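Local coordinates for protein ribosomal RNA small subunit methyltransferase E (Neisseria gonorrhoeae, PDB 5VM8) that probably methylates a uracil of 16S ribosomal RNA at N3, using S-adenosyl methionine as the methyl donor, at residues M97-Q102 / R135-V140; I176-R181 / E210-F214; L185-P191 / A240-W245. One frame throughout, in Å; residues are numbered along the deposited sequence.

Interaction 1: M97-Q102 / R135-V140; sequences MDFTLQ and RWQEIV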
ATOM      1  N   MET A  97       2.772  11.438   4.739  1.00 42.32           N
ATOM      2  CA  MET A  97       2.387  10.057   4.956  1.00 38.99           C
ATOM      3  C   MET A  97       1.287   9.618   3.992  1.00 39.78           C
ATOM      4  O   MET A  97       1.346   8.523   3.420  1.00 37.74           O
ATOM      5  CB  MET A  97       1.907   9.925   6.400  1.00 39.00           C
ATOM      6  CG  MET A  97       1.769   8.519   6.909  1.00 43.62           C
ATOM      7  SD  MET A  97       3.354   7.733   6.952  1.00 48.33           S
ATOM      8  CE  MET A  97       2.853   6.072   7.327  1.00 38.11           C
ATOM      9  N   ASP A  98       0.242  10.443   3.858  1.00 37.07           N
ATOM     10  CA  ASP A  98      -0.914  10.097   3.032  1.00 34.99           C
ATOM     11  C   ASP A  98      -0.517   9.903   1.568  1.00 36.72           C
ATOM     12  O   ASP A  98      -0.951   8.945   0.924  1.00 42.01           O
ATOM     13  CB  ASP A  98      -1.988  11.186   3.175  1.00 34.11           C
ATOM     14  CG  ASP A  98      -2.563  11.303   4.615  1.00 42.37           C
ATOM     15  OD1 ASP A  98      -2.231  10.492   5.510  1.00 46.43           O
ATOM     16  OD2 ASP A  98      -3.328  12.261   4.864  1.00 47.43           O
ATOM     17  N   PHE A  99       0.278  10.834   1.015  1.00 37.57           N
ATOM     18  CA  PHE A  99       0.769  10.691  -0.353  1.00 39.18           C
ATOM     19  C   PHE A  99       1.670   9.473  -0.488  1.00 37.58           C
ATOM     20  O   PHE A  99       1.590   8.739  -1.480  1.00 38.72           O
ATOM     21  CB  PHE A  99       1.507  11.953  -0.801  1.00 41.00           C
ATOM     22  CG  PHE A  99       0.595  13.108  -1.083  1.00 46.20           C
ATOM     23  CD1 PHE A  99      -0.712  12.888  -1.467  1.00 55.19           C
ATOM     24  CD2 PHE A  99       1.042  14.413  -0.955  1.00 46.06           C
ATOM     25  CE1 PHE A  99      -1.565  13.960  -1.726  1.00 61.77           C
ATOM     26  CE2 PHE A  99       0.201  15.486  -1.205  1.00 45.95           C
ATOM     27  CZ  PHE A  99      -1.106  15.259  -1.590  1.00 56.00           C
ATOM     28  N   THR A 100       2.543   9.245   0.499  1.00 33.18           N
ATOM     29  CA  THR A 100       3.377   8.061   0.435  1.00 35.58           C
ATOM     30  C   THR A 100       2.496   6.821   0.338  1.00 34.13           C
ATOM     31  O   THR A 100       2.662   6.000  -0.567  1.00 35.73           O
ATOM     32  CB  THR A 100       4.316   7.991   1.651  1.00 34.61           C
ATOM     33  OG1 THR A 100       5.273   9.059   1.596  1.00 39.38           O
ATOM     34  CG2 THR A 100       5.069   6.692   1.640  1.00 21.79           C
ATOM     35  N   LEU A 101       1.484   6.736   1.197  1.00 33.82           N
ATOM     36  CA  LEU A 101       0.634   5.555   1.227  1.00 34.87           C
ATOM     37  C   LEU A 101      -0.167   5.425  -0.066  1.00 37.97           C
ATOM     38  O   LEU A 101      -0.279   4.333  -0.632  1.00 42.23           O
ATOM     39  CB  LEU A 101      -0.282   5.609   2.451  1.00 38.75           C
ATOM     40  CG  LEU A 101       0.435   5.292   3.774  1.00 43.94           C
ATOM     41  CD1 LEU A 101      -0.370   5.730   4.985  1.00 45.12           C
ATOM     42  CD2 LEU A 101       0.715   3.790   3.881  1.00 39.79           C
ATOM     43  N   GLN A 102      -0.753   6.525  -0.535  1.00 33.20           N
ATOM     44  CA  GLN A 102      -1.596   6.451  -1.723  1.00 32.02           C
ATOM     45  C   GLN A 102      -0.787   6.115  -2.975  1.00 35.39           C
ATOM     46  O   GLN A 102      -1.148   5.203  -3.728  1.00 42.44           O
ATOM     47  CB  GLN A 102      -2.345   7.762  -1.921  1.00 34.33           C
ATOM     48  CG  GLN A 102      -3.169   7.777  -3.223  1.00 37.59           C
ATOM     49  CD  GLN A 102      -3.871   9.101  -3.424  1.00 42.11           C
ATOM     50  OE1 GLN A 102      -3.285  10.062  -3.923  1.00 46.65           O
ATOM     51  NE2 GLN A 102      -5.116   9.168  -3.006  1.00 37.54           N
ATOM     52  N   ARG A 135      -7.323   4.899   9.330  1.00 49.30           N
ATOM     53  CA  ARG A 135      -7.391   5.869   8.244  1.00 55.12           C
ATOM     54  C   ARG A 135      -6.377   5.528   7.159  1.00 53.10           C
ATOM     55  O   ARG A 135      -6.693   5.594   5.964  1.00 50.52           O
ATOM     56  CB  ARG A 135      -7.179   7.286   8.782  1.00 58.60           C
ATOM     57  CG  ARG A 135      -7.574   8.369   7.793  1.00 61.82           C
ATOM     58  CD  ARG A 135      -7.434   9.785   8.360  1.00 66.02           C
ATOM     59  NE  ARG A 135      -7.281  10.734   7.267  1.00 58.59           N
ATOM     60  CZ  ARG A 135      -6.116  11.073   6.727  1.00 55.02           C
ATOM     61  NH1 ARG A 135      -6.101  11.912   5.696  1.00 59.22           N
ATOM     62  NH2 ARG A 135      -4.966  10.574   7.205  1.00 42.22           N
ATOM     63  N   TRP A 136      -5.175   5.100   7.567  1.00 45.45           N
ATOM     64  CA  TRP A 136      -4.186   4.650   6.603  1.00 44.61           C
ATOM     65  C   TRP A 136      -4.716   3.469   5.809  1.00 45.23           C
ATOM     66  O   TRP A 136      -4.507   3.387   4.592  1.00 42.89           O
ATOM     67  CB  TRP A 136      -2.894   4.270   7.310  1.00 40.03           C
ATOM     68  CG  TRP A 136      -2.211   5.449   7.900  1.00 46.82           C
ATOM     69  CD1 TRP A 136      -2.426   6.759   7.589  1.00 44.60           C
ATOM     70  CD2 TRP A 136      -1.239   5.441   8.957  1.00 43.26           C
ATOM     71  NE1 TRP A 136      -1.625   7.561   8.362  1.00 46.98           N
ATOM     72  CE2 TRP A 136      -0.889   6.776   9.211  1.00 40.76           C
ATOM     73  CE3 TRP A 136      -0.620   4.429   9.697  1.00 40.34           C
ATOM     74  CZ2 TRP A 136       0.048   7.129  10.161  1.00 40.63           C
ATOM     75  CZ3 TRP A 136       0.313   4.787  10.657  1.00 37.66           C
ATOM     76  CH2 TRP A 136       0.639   6.118  10.874  1.00 38.87           C
ATOM     77  N   GLN A 137      -5.409   2.548   6.478  1.00 45.45           N
ATOM     78  CA  GLN A 137      -5.947   1.396   5.778  1.00 49.14           C
ATOM     79  C   GLN A 137      -6.973   1.832   4.735  1.00 48.81           C
ATOM     80  O   GLN A 137      -6.982   1.312   3.614  1.00 45.04           O
ATOM     81  CB  GLN A 137      -6.556   0.418   6.782  1.00 56.29           C
ATOM     82  CG  GLN A 137      -6.758  -0.980   6.240  1.00 76.14           C
ATOM     83  CD  GLN A 137      -5.438  -1.720   6.032  1.00 90.47           C
ATOM     84  OE1 GLN A 137      -4.711  -1.990   6.996  1.00 99.16           O
ATOM     85  NE2 GLN A 137      -5.124  -2.050   4.773  1.00 85.23           N
ATOM     86  N   GLU A 138      -7.796   2.838   5.072  1.00 45.30           N
ATOM     87  CA  GLU A 138      -8.816   3.355   4.161  1.00 46.58           C
ATOM     88  C   GLU A 138      -8.199   4.090   2.967  1.00 47.66           C
ATOM     89  O   GLU A 138      -8.745   4.041   1.857  1.00 48.71           O
ATOM     90  CB  GLU A 138      -9.799   4.266   4.917  1.00 44.93           C
ATOM     91  N   ILE A 139      -7.088   4.811   3.168  1.00 44.70           N
ATOM     92  CA  ILE A 139      -6.436   5.438   2.016  1.00 44.29           C
ATOM     93  C   ILE A 139      -5.925   4.374   1.048  1.00 47.76           C
ATOM     94  O   ILE A 139      -6.064   4.503  -0.173  1.00 51.25           O
ATOM     95  CB  ILE A 139      -5.311   6.384   2.463  1.00 39.36           C
ATOM     96  CG1 ILE A 139      -5.879   7.631   3.126  1.00 38.98           C
ATOM     97  CG2 ILE A 139      -4.406   6.766   1.284  1.00 28.33           C
ATOM     98  CD1 ILE A 139      -4.828   8.377   3.957  1.00 36.17           C
ATOM     99  N   VAL A 140      -5.357   3.296   1.579  1.00 47.56           N
ATOM    100  CA  VAL A 140      -4.880   2.203   0.739  1.00 41.38           C
ATOM    101  C   VAL A 140      -6.037   1.565  -0.032  1.00 46.59           C
ATOM    102  O   VAL A 140      -5.915   1.242  -1.218  1.00 46.09           O
ATOM    103  CB  VAL A 140      -4.119   1.182   1.604  1.00 40.91           C
ATOM    104  CG1 VAL A 140      -3.961  -0.157   0.872  1.00 36.41           C
ATOM    105  CG2 VAL A 140      -2.754   1.760   2.013  1.00 36.14           C
TER
HETATM  106  O   HOH W   1      -1.479  10.573   8.178  1.00 42.23           O
HETATM  107  O   HOH W   2      -6.484   6.969  -1.362  1.00 44.32           O
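Trp136 lies across the side chains of Met97 and Leu101, and following it outward from the helix traces the core of this contact. Its CB already touches Leu101 CD1 at 3.7 Å. At the start of the indole the same methyl sits over the five-membered ring in a CH-pi contact, 3.7 Å from Leu101 CD1 to the centroid of that ring. Farther out, Met97 takes over: its chain bends at chi2, and CE reaches 4.1 Å from the centroid of the six-membered ring, only 9° off the normal. Unbranched methionine suits this place because it can curl its methyl over a broad ring. The indole N-H points at a water in the ring plane (NE1 to water 3.0 Å), which in turn donates to Asp98 OD1, so a buried aromatic keeps its polar atom satisfied.

Asp98 also receives Arg135, whose extended chain reaches across end-on: NH1 gives OD2 a 2.9 Å bond of the salt bridge, while NH2 bonds OD1. The carboxylate and guanidinium planes are 49° apart, so the pair is not coplanar. Ile139 CD1 packs over one face of the guanidinium, toward its rim, and Ile139 CG2 meets Gln102 CB.

The segments 97-102 and 135-140 cross at -43°. Helix 94-106 links the neighbouring parallel strands 85-90 and 111-116 as a beta-alpha-beta crossover, and Leu101, Trp136 and Val140 all reach strand 111-116.

Interaction 2: I176-R181 / E210-F214; sequences IMSINR and EQQAF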
ATOM      1  N   ILE A 176      17.772   0.275   2.461  1.00 36.78           N
ATOM      2  CA  ILE A 176      17.450   1.478   3.207  1.00 36.31           C
ATOM      3  C   ILE A 176      17.879   2.681   2.379  1.00 45.55           C
ATOM      4  O   ILE A 176      18.992   2.699   1.833  1.00 47.74           O
ATOM      5  CB  ILE A 176      18.100   1.478   4.613  1.00 37.13           C
ATOM      6  CG1 ILE A 176      17.719   2.744   5.365  1.00 36.78           C
ATOM      7  CG2 ILE A 176      19.616   1.316   4.538  1.00 38.58           C
ATOM      8  CD1 ILE A 176      18.231   2.810   6.815  1.00 37.80           C
ATOM      9  N   MET A 177      16.971   3.649   2.225  1.00 47.02           N
ATOM     10  CA  MET A 177      17.303   4.903   1.548  1.00 47.45           C
ATOM     11  C   MET A 177      18.147   5.762   2.460  1.00 44.23           C
ATOM     12  O   MET A 177      17.679   6.252   3.489  1.00 45.14           O
ATOM     13  CB  MET A 177      16.064   5.676   1.119  1.00 52.34           C
ATOM     14  CG  MET A 177      15.291   5.008   0.028  1.00 60.92           C
ATOM     15  SD  MET A 177      14.634   6.200  -1.164  1.00 63.82           S
ATOM     16  CE  MET A 177      16.095   7.173  -1.526  1.00 69.36           C
ATOM     17  N   SER A 178      19.388   5.949   2.071  1.00 32.67           N
ATOM     18  CA  SER A 178      20.310   6.693   2.889  1.00 36.53           C
ATOM     19  C   SER A 178      21.481   7.020   2.011  1.00 44.91           C
ATOM     20  O   SER A 178      21.780   6.268   1.085  1.00 44.77           O
ATOM     21  CB  SER A 178      20.776   5.864   4.103  1.00 40.42           C
ATOM     22  OG  SER A 178      21.841   6.510   4.761  1.00 46.12           O
ATOM     23  N   ILE A 179      22.173   8.113   2.341  1.00 51.77           N
ATOM     24  CA  ILE A 179      23.312   8.517   1.544  1.00 49.88           C
ATOM     25  C   ILE A 179      24.596   7.936   2.092  1.00 54.77           C
ATOM     26  O   ILE A 179      25.653   8.089   1.475  1.00 57.89           O
ATOM     27  CB  ILE A 179      23.394  10.053   1.501  1.00 56.00           C
ATOM     28  CG1 ILE A 179      24.064  10.532   0.206  1.00 62.69           C
ATOM     29  CG2 ILE A 179      24.131  10.579   2.744  1.00 61.94           C
ATOM     30  CD1 ILE A 179      23.664  11.948  -0.194  1.00 69.64           C
ATOM     31  N   ASN A 180      24.534   7.246   3.223  1.00 63.67           N
ATOM     32  CA  ASN A 180      25.718   6.797   3.946  1.00 61.01           C
ATOM     33  C   ASN A 180      25.962   5.320   3.678  1.00 60.37           C
ATOM     34  O   ASN A 180      25.052   4.498   3.838  1.00 61.38           O
ATOM     35  CB  ASN A 180      25.551   7.082   5.435  1.00 52.90           C
ATOM     36  CG  ASN A 180      25.413   8.573   5.720  1.00 57.58           C
ATOM     37  OD1 ASN A 180      26.256   9.378   5.319  1.00 63.52           O
ATOM     38  ND2 ASN A 180      24.327   8.948   6.394  1.00 54.66           N
ATOM     39  N   ARG A 181      27.198   4.990   3.294  1.00 61.91           N
ATOM     40  CA  ARG A 181      27.602   3.628   2.947  1.00 56.38           C
ATOM     41  C   ARG A 181      26.692   3.057   1.860  1.00 55.22           C
ATOM     42  O   ARG A 181      26.180   1.941   1.968  1.00 56.23           O
ATOM     43  CB  ARG A 181      27.610   2.744   4.193  1.00 58.86           C
ATOM     44  CG  ARG A 181      28.675   3.142   5.208  1.00 66.25           C
ATOM     45  CD  ARG A 181      28.863   2.084   6.280  1.00 70.08           C
ATOM     46  NE  ARG A 181      27.841   2.211   7.317  1.00 74.16           N
ATOM     47  CZ  ARG A 181      27.944   1.681   8.531  1.00 75.83           C
ATOM     48  NH1 ARG A 181      26.970   1.843   9.423  1.00 73.06           N
ATOM     49  NH2 ARG A 181      29.026   0.992   8.848  1.00 78.40           N
ATOM     50  N   GLU A 210      21.069   4.041  11.402  1.00 56.28           N
ATOM     51  CA  GLU A 210      21.725   3.539  10.197  1.00 54.63           C
ATOM     52  C   GLU A 210      22.611   2.347  10.522  1.00 57.72           C
ATOM     53  O   GLU A 210      22.607   1.347   9.791  1.00 58.17           O
ATOM     54  CB  GLU A 210      22.534   4.651   9.542  1.00 45.58           C
ATOM     55  CG  GLU A 210      21.663   5.774   8.999  1.00 59.85           C
ATOM     56  CD  GLU A 210      22.477   6.866   8.328  1.00 67.73           C
ATOM     57  OE1 GLU A 210      22.133   7.253   7.199  1.00 60.51           O
ATOM     58  OE2 GLU A 210      23.462   7.344   8.952  1.00 79.31           O
ATOM     59  N   GLN A 211      23.384   2.447  11.610  1.00 55.09           N
ATOM     60  CA  GLN A 211      24.203   1.327  12.053  1.00 55.48           C
ATOM     61  C   GLN A 211      23.368   0.082  12.288  1.00 49.24           C
ATOM     62  O   GLN A 211      23.750  -1.018  11.871  1.00 56.19           O
ATOM     63  CB  GLN A 211      24.964   1.696  13.319  1.00 64.60           C
ATOM     64  CG  GLN A 211      26.368   2.171  13.058  1.00 74.58           C
ATOM     65  CD  GLN A 211      27.269   1.086  12.508  1.00 75.21           C
ATOM     66  OE1 GLN A 211      28.195   1.375  11.758  1.00 76.88           O
ATOM     67  NE2 GLN A 211      27.026  -0.161  12.903  1.00 74.36           N
ATOM     68  N   GLN A 212      22.222   0.228  12.947  1.00 48.62           N
ATOM     69  CA  GLN A 212      21.405  -0.948  13.210  1.00 51.93           C
ATOM     70  C   GLN A 212      20.968  -1.603  11.908  1.00 48.67           C
ATOM     71  O   GLN A 212      21.047  -2.827  11.769  1.00 49.76           O
ATOM     72  CB  GLN A 212      20.207  -0.568  14.086  1.00 53.37           C
ATOM     73  CG  GLN A 212      20.572  -0.485  15.583  1.00 61.97           C
ATOM     74  CD  GLN A 212      19.678   0.458  16.397  1.00 70.41           C
ATOM     75  OE1 GLN A 212      18.509   0.664  16.078  1.00 66.25           O
ATOM     76  NE2 GLN A 212      20.239   1.024  17.470  1.00 83.12           N
ATOM     77  N   ALA A 213      20.560  -0.788  10.926  1.00 45.01           N
ATOM     78  CA  ALA A 213      20.161  -1.302   9.624  1.00 43.42           C
ATOM     79  C   ALA A 213      21.336  -1.966   8.924  1.00 43.99           C
ATOM     80  O   ALA A 213      21.209  -3.085   8.415  1.00 49.30           O
ATOM     81  CB  ALA A 213      19.570  -0.171   8.772  1.00 36.19           C
ATOM     82  N   PHE A 214      22.507  -1.333   8.962  1.00 47.46           N
ATOM     83  CA  PHE A 214      23.702  -1.941   8.379  1.00 52.62           C
ATOM     84  C   PHE A 214      23.994  -3.301   9.031  1.00 57.42           C
ATOM     85  O   PHE A 214      24.299  -4.287   8.346  1.00 59.51           O
ATOM     86  CB  PHE A 214      24.878  -0.965   8.535  1.00 62.17           C
ATOM     87  CG  PHE A 214      26.193  -1.457   7.960  1.00 71.70           C
ATOM     88  CD1 PHE A 214      26.956  -2.409   8.614  1.00 72.49           C
ATOM     89  CD2 PHE A 214      26.678  -0.930   6.765  1.00 69.36           C
ATOM     90  CE1 PHE A 214      28.151  -2.845   8.074  1.00 74.12           C
ATOM     91  CE2 PHE A 214      27.875  -1.357   6.231  1.00 68.84           C
ATOM     92  CZ  PHE A 214      28.612  -2.316   6.887  1.00 71.86           C
TER
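The guanidinium of Arg181 lies flat on the ring of Phe214, with planes 13° apart and centres 3.8 Å apart, a stacked cation-pi pair. Phe214 CG points anti to its own backbone nitrogen (chi1 -179°), which stands the ring out from the helix, and the bend of Arg181 at chi3 lays NE, CZ and NH2 over it. Arginine suits this position because its flat, delocalised charge can cover a ring with one face and still use its N-H groups at the edge. There Gln211 OE1 is close to Arg181 NH1 at 2.7 Å, though this bond and the one from NH2 are both weak in angle; the amide plane is turned well away from the guanidinium plane.

A second polar group forms around the carboxylate of Glu210, whose chain runs extended beyond CG toward the loop. Its OE1 accepts from two donors: the hydroxyl of Ser178, at 2.6 Å between OG and OE1, arrives on the anti side and tilted from the carboxylate plane, and Asn180 ND2 comes straight in at 2.9 Å to OE1 on the syn lone pair. The Asn180 amide stands almost perpendicular to the carboxylate. Ser178 OG also accepts from Asn180 N, an ST turn that ties both donors into one compact bend and helps to aim them.

Nearer the strand, the contact becomes apolar, Ile176 CD1 against Ala213 CB; the small alanine lets the helix come close to the sheet. Strand 173-177 runs between strands 195-199 and 219-222, and helix 207-215 leads through Phe218 into the latter, with Trp205 touching both Ile176 and Glu210.

Interaction 3: L185-P191 / A240-W245; sequences LGDIRHP and AMQTLW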
ATOM      1  N   LEU A 185      20.681   2.074  -6.545  1.00 56.58           N
ATOM      2  CA  LEU A 185      19.688   1.008  -6.554  1.00 52.38           C
ATOM      3  C   LEU A 185      19.883   0.081  -7.739  1.00 57.06           C
ATOM      4  O   LEU A 185      19.620  -1.121  -7.634  1.00 63.86           O
ATOM      5  CB  LEU A 185      18.292   1.626  -6.584  1.00 48.87           C
ATOM      6  CG  LEU A 185      17.062   0.753  -6.431  1.00 44.63           C
ATOM      7  CD1 LEU A 185      17.036   0.074  -5.083  1.00 43.45           C
ATOM      8  CD2 LEU A 185      15.850   1.643  -6.630  1.00 37.64           C
ATOM      9  N   GLY A 186      20.325   0.614  -8.880  1.00 60.17           N
ATOM     10  CA  GLY A 186      20.582  -0.255 -10.014  1.00 61.94           C
ATOM     11  C   GLY A 186      21.818  -1.111  -9.825  1.00 68.89           C
ATOM     12  O   GLY A 186      21.860  -2.260 -10.282  1.00 75.89           O
ATOM     13  N   ASP A 187      22.812  -0.596  -9.106  1.00 70.01           N
ATOM     14  CA  ASP A 187      24.083  -1.284  -8.891  1.00 70.54           C
ATOM     15  C   ASP A 187      24.021  -2.337  -7.792  1.00 68.89           C
ATOM     16  O   ASP A 187      25.071  -2.871  -7.437  1.00 72.98           O
ATOM     17  CB  ASP A 187      25.186  -0.278  -8.558  1.00 71.28           C
ATOM     18  CG  ASP A 187      25.448   0.694  -9.681  1.00 79.51           C
ATOM     19  OD1 ASP A 187      25.246   0.330 -10.855  1.00 83.97           O
ATOM     20  OD2 ASP A 187      25.869   1.830  -9.393  1.00 83.70           O
ATOM     21  N   ILE A 188      22.837  -2.641  -7.237  1.00 67.78           N
ATOM     22  CA  ILE A 188      22.726  -3.656  -6.191  1.00 64.71           C
ATOM     23  C   ILE A 188      22.650  -5.020  -6.842  1.00 65.80           C
ATOM     24  O   ILE A 188      22.254  -5.152  -8.001  1.00 67.41           O
ATOM     25  CB  ILE A 188      21.503  -3.471  -5.258  1.00 59.88           C
ATOM     26  CG1 ILE A 188      20.242  -3.996  -5.940  1.00 54.81           C
ATOM     27  CG2 ILE A 188      21.342  -2.047  -4.727  1.00 55.25           C
ATOM     28  CD1 ILE A 188      19.099  -4.238  -5.004  1.00 47.23           C
ATOM     29  N   ARG A 189      23.084  -6.033  -6.091  1.00 68.87           N
ATOM     30  CA  ARG A 189      22.976  -7.410  -6.543  1.00 66.50           C
ATOM     31  C   ARG A 189      21.544  -7.651  -6.987  1.00 70.99           C
ATOM     32  O   ARG A 189      20.602  -7.213  -6.325  1.00 71.48           O
ATOM     33  CB  ARG A 189      23.347  -8.359  -5.400  1.00 59.67           C
ATOM     34  CG  ARG A 189      23.756  -9.742  -5.808  1.00 67.37           C
ATOM     35  CD  ARG A 189      23.654 -10.751  -4.657  1.00 70.15           C
ATOM     36  NE  ARG A 189      24.840 -10.825  -3.798  1.00 60.08           N
ATOM     37  CZ  ARG A 189      25.917 -11.552  -4.062  1.00 62.28           C
ATOM     38  NH1 ARG A 189      25.981 -12.264  -5.179  1.00 73.93           N
ATOM     39  NH2 ARG A 189      26.941 -11.564  -3.212  1.00 66.29           N
ATOM     40  N   HIS A 190      21.383  -8.295  -8.140  1.00 76.21           N
ATOM     41  CA  HIS A 190      20.056  -8.526  -8.686  1.00 79.78           C
ATOM     42  C   HIS A 190      19.195  -9.233  -7.655  1.00 73.09           C
ATOM     43  O   HIS A 190      19.565 -10.318  -7.188  1.00 79.88           O
ATOM     44  CB  HIS A 190      20.132  -9.360  -9.965  1.00 94.26           C
ATOM     45  CG  HIS A 190      18.873  -9.327 -10.785  1.00 99.78           C
ATOM     46  ND1 HIS A 190      17.812 -10.180 -10.560  1.00 99.95           N
ATOM     47  CD2 HIS A 190      18.505  -8.538 -11.822  1.00 99.98           C
ATOM     48  CE1 HIS A 190      16.845  -9.917 -11.422  1.00100.29           C
ATOM     49  NE2 HIS A 190      17.242  -8.926 -12.201  1.00101.17           N
ATOM     50  N   PRO A 191      18.085  -8.652  -7.223  1.00 71.83           N
ATOM     51  CA  PRO A 191      17.248  -9.322  -6.228  1.00 68.01           C
ATOM     52  C   PRO A 191      16.649 -10.582  -6.821  1.00 69.41           C
ATOM     53  O   PRO A 191      16.214 -10.596  -7.970  1.00 76.21           O
ATOM     54  CB  PRO A 191      16.174  -8.284  -5.880  1.00 68.95           C
ATOM     55  CG  PRO A 191      16.212  -7.275  -7.000  1.00 74.35           C
ATOM     56  CD  PRO A 191      17.614  -7.288  -7.539  1.00 76.37           C
ATOM     57  N   ALA A 240      11.293   2.982  -9.859  1.00 41.14           N
ATOM     58  CA  ALA A 240      12.564   2.471 -10.360  1.00 44.79           C
ATOM     59  C   ALA A 240      12.657   0.958 -10.173  1.00 47.98           C
ATOM     60  O   ALA A 240      13.183   0.246 -11.037  1.00 51.53           O
ATOM     61  CB  ALA A 240      13.727   3.172  -9.646  1.00 38.95           C
ATOM     62  N   MET A 241      12.148   0.451  -9.046  1.00 44.19           N
ATOM     63  CA  MET A 241      12.163  -0.993  -8.812  1.00 39.91           C
ATOM     64  C   MET A 241      11.253  -1.718  -9.796  1.00 41.18           C
ATOM     65  O   MET A 241      11.596  -2.802 -10.281  1.00 43.55           O
ATOM     66  CB  MET A 241      11.732  -1.302  -7.374  1.00 38.85           C
ATOM     67  CG  MET A 241      12.724  -0.919  -6.305  1.00 43.03           C
ATOM     68  SD  MET A 241      12.071  -1.170  -4.615  1.00 45.95           S
ATOM     69  CE  MET A 241      13.177  -0.073  -3.749  1.00 40.46           C
ATOM     70  N   GLN A 242      10.064  -1.159 -10.072  1.00 42.88           N
ATOM     71  CA  GLN A 242       9.182  -1.773 -11.064  1.00 41.25           C
ATOM     72  C   GLN A 242       9.794  -1.744 -12.467  1.00 42.84           C
ATOM     73  O   GLN A 242       9.468  -2.600 -13.303  1.00 48.05           O
ATOM     74  CB  GLN A 242       7.797  -1.087 -11.083  1.00 43.67           C
ATOM     75  CG  GLN A 242       6.995  -1.112  -9.752  1.00 42.79           C
ATOM     76  CD  GLN A 242       6.568  -2.519  -9.287  1.00 47.70           C
ATOM     77  OE1 GLN A 242       6.892  -3.544  -9.899  1.00 50.36           O
ATOM     78  NE2 GLN A 242       5.836  -2.555  -8.189  1.00 46.81           N
ATOM     79  N   THR A 243      10.658  -0.764 -12.750  1.00 41.23           N
ATOM     80  CA  THR A 243      11.307  -0.667 -14.057  1.00 41.93           C
ATOM     81  C   THR A 243      12.432  -1.701 -14.205  1.00 48.67           C
ATOM     82  O   THR A 243      12.593  -2.306 -15.281  1.00 48.89           O
ATOM     83  CB  THR A 243      11.817   0.766 -14.264  1.00 41.35           C
ATOM     84  OG1 THR A 243      10.721   1.676 -14.175  1.00 48.55           O
ATOM     85  CG2 THR A 243      12.512   0.930 -15.599  1.00 49.72           C
ATOM     86  N   LEU A 244      13.193  -1.947 -13.125  1.00 48.59           N
ATOM     87  CA  LEU A 244      14.282  -2.931 -13.157  1.00 50.73           C
ATOM     88  C   LEU A 244      13.785  -4.362 -12.958  1.00 45.64           C
ATOM     89  O   LEU A 244      14.309  -5.288 -13.571  1.00 53.13           O
ATOM     90  CB  LEU A 244      15.316  -2.608 -12.074  1.00 46.03           C
ATOM     91  CG  LEU A 244      16.116  -1.330 -12.286  1.00 46.36           C
ATOM     92  CD1 LEU A 244      16.869  -0.936 -11.034  1.00 43.27           C
ATOM     93  CD2 LEU A 244      17.070  -1.557 -13.445  1.00 42.42           C
ATOM     94  N   TRP A 245      12.814  -4.572 -12.076  1.00 47.51           N
ATOM     95  CA  TRP A 245      12.437  -5.917 -11.670  1.00 51.74           C
ATOM     96  C   TRP A 245      10.936  -6.182 -11.701  1.00 54.09           C
ATOM     97  O   TRP A 245      10.533  -7.331 -11.479  1.00 59.88           O
ATOM     98  CB  TRP A 245      13.006  -6.222 -10.263  1.00 54.04           C
ATOM     99  CG  TRP A 245      14.468  -5.809 -10.144  1.00 52.97           C
ATOM    100  CD1 TRP A 245      15.494  -6.235 -10.933  1.00 53.91           C
ATOM    101  CD2 TRP A 245      15.051  -4.882  -9.205  1.00 46.30           C
ATOM    102  NE1 TRP A 245      16.669  -5.626 -10.563  1.00 43.59           N
ATOM    103  CE2 TRP A 245      16.428  -4.793  -9.506  1.00 44.87           C
ATOM    104  CE3 TRP A 245      14.548  -4.126  -8.147  1.00 45.46           C
ATOM    105  CZ2 TRP A 245      17.305  -3.985  -8.786  1.00 43.71           C
ATOM    106  CZ3 TRP A 245      15.419  -3.317  -7.441  1.00 47.05           C
ATOM    107  CH2 TRP A 245      16.789  -3.263  -7.764  1.00 46.30           C
TER
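Pro191 and His190 meet Trp245 at the end of helix 232-244, the last helix of this knotted SPOUT methyltransferase domain, where a loop opening with a type I beta turn (Leu185 to Ile188) packs against one face and the rim of the indole.

The aromatic contacts are of two kinds. Pro191 lies over one face of the indole: its CG stands 3.5 Å from the centroid of the six-membered ring, 16° off the normal, a CH-pi contact to which the compact, rigid proline ring, with its CH groups turned to the indole, is well suited. His190 makes a T-shaped pair instead, the edge of Trp245 directed at the imidazole face, with centroids of the His190 ring and the Trp245 five-membered ring 4.7 Å apart and planes at 81°.

The remaining packing is apolar. Ile188 CD1 touches Trp245 CH2 at 3.7 Å; with CG1 placed between its backbone nitrogen and carbonyl carbon (chi1 79°), the branch swings toward the indole. Leu185 turns inward and spreads its two methyls over the helix, CD2 meeting Ala240 CB at 4.0 Å as well as Met241 CG, and CD1 reaching Met241 CE. Short alanine and flexible methionine together accept this branched side chain. Beside them Leu244 CD1 lies against the CA of Gly186, where the turn bears no side chain.

At the rim of the indole, the backbone oxygen of Leu185 lies near the ring plane, 3.6 Å from Trp245 CH2.

Overall arrangement
All three contacts belong to the SPOUT-family methyltransferase domain, which contains a trefoil knot, and pack helices or loops about its parallel sheet. Interaction 1 closes first along the chain and joins helices 94-106 and 128-147 beside strands 85-90 and 111-116; its centre lies about 25 Å from those of the other two. Interactions 2 and 3 have centres about 18 Å apart and interleave in sequence: 176-181 and 185-191 flank the short edge strand 182-184, while their partners follow later, on helix 207-215 and then helix 232-244. The region after strand 173-177 is thus contacted by two later parts of the chain.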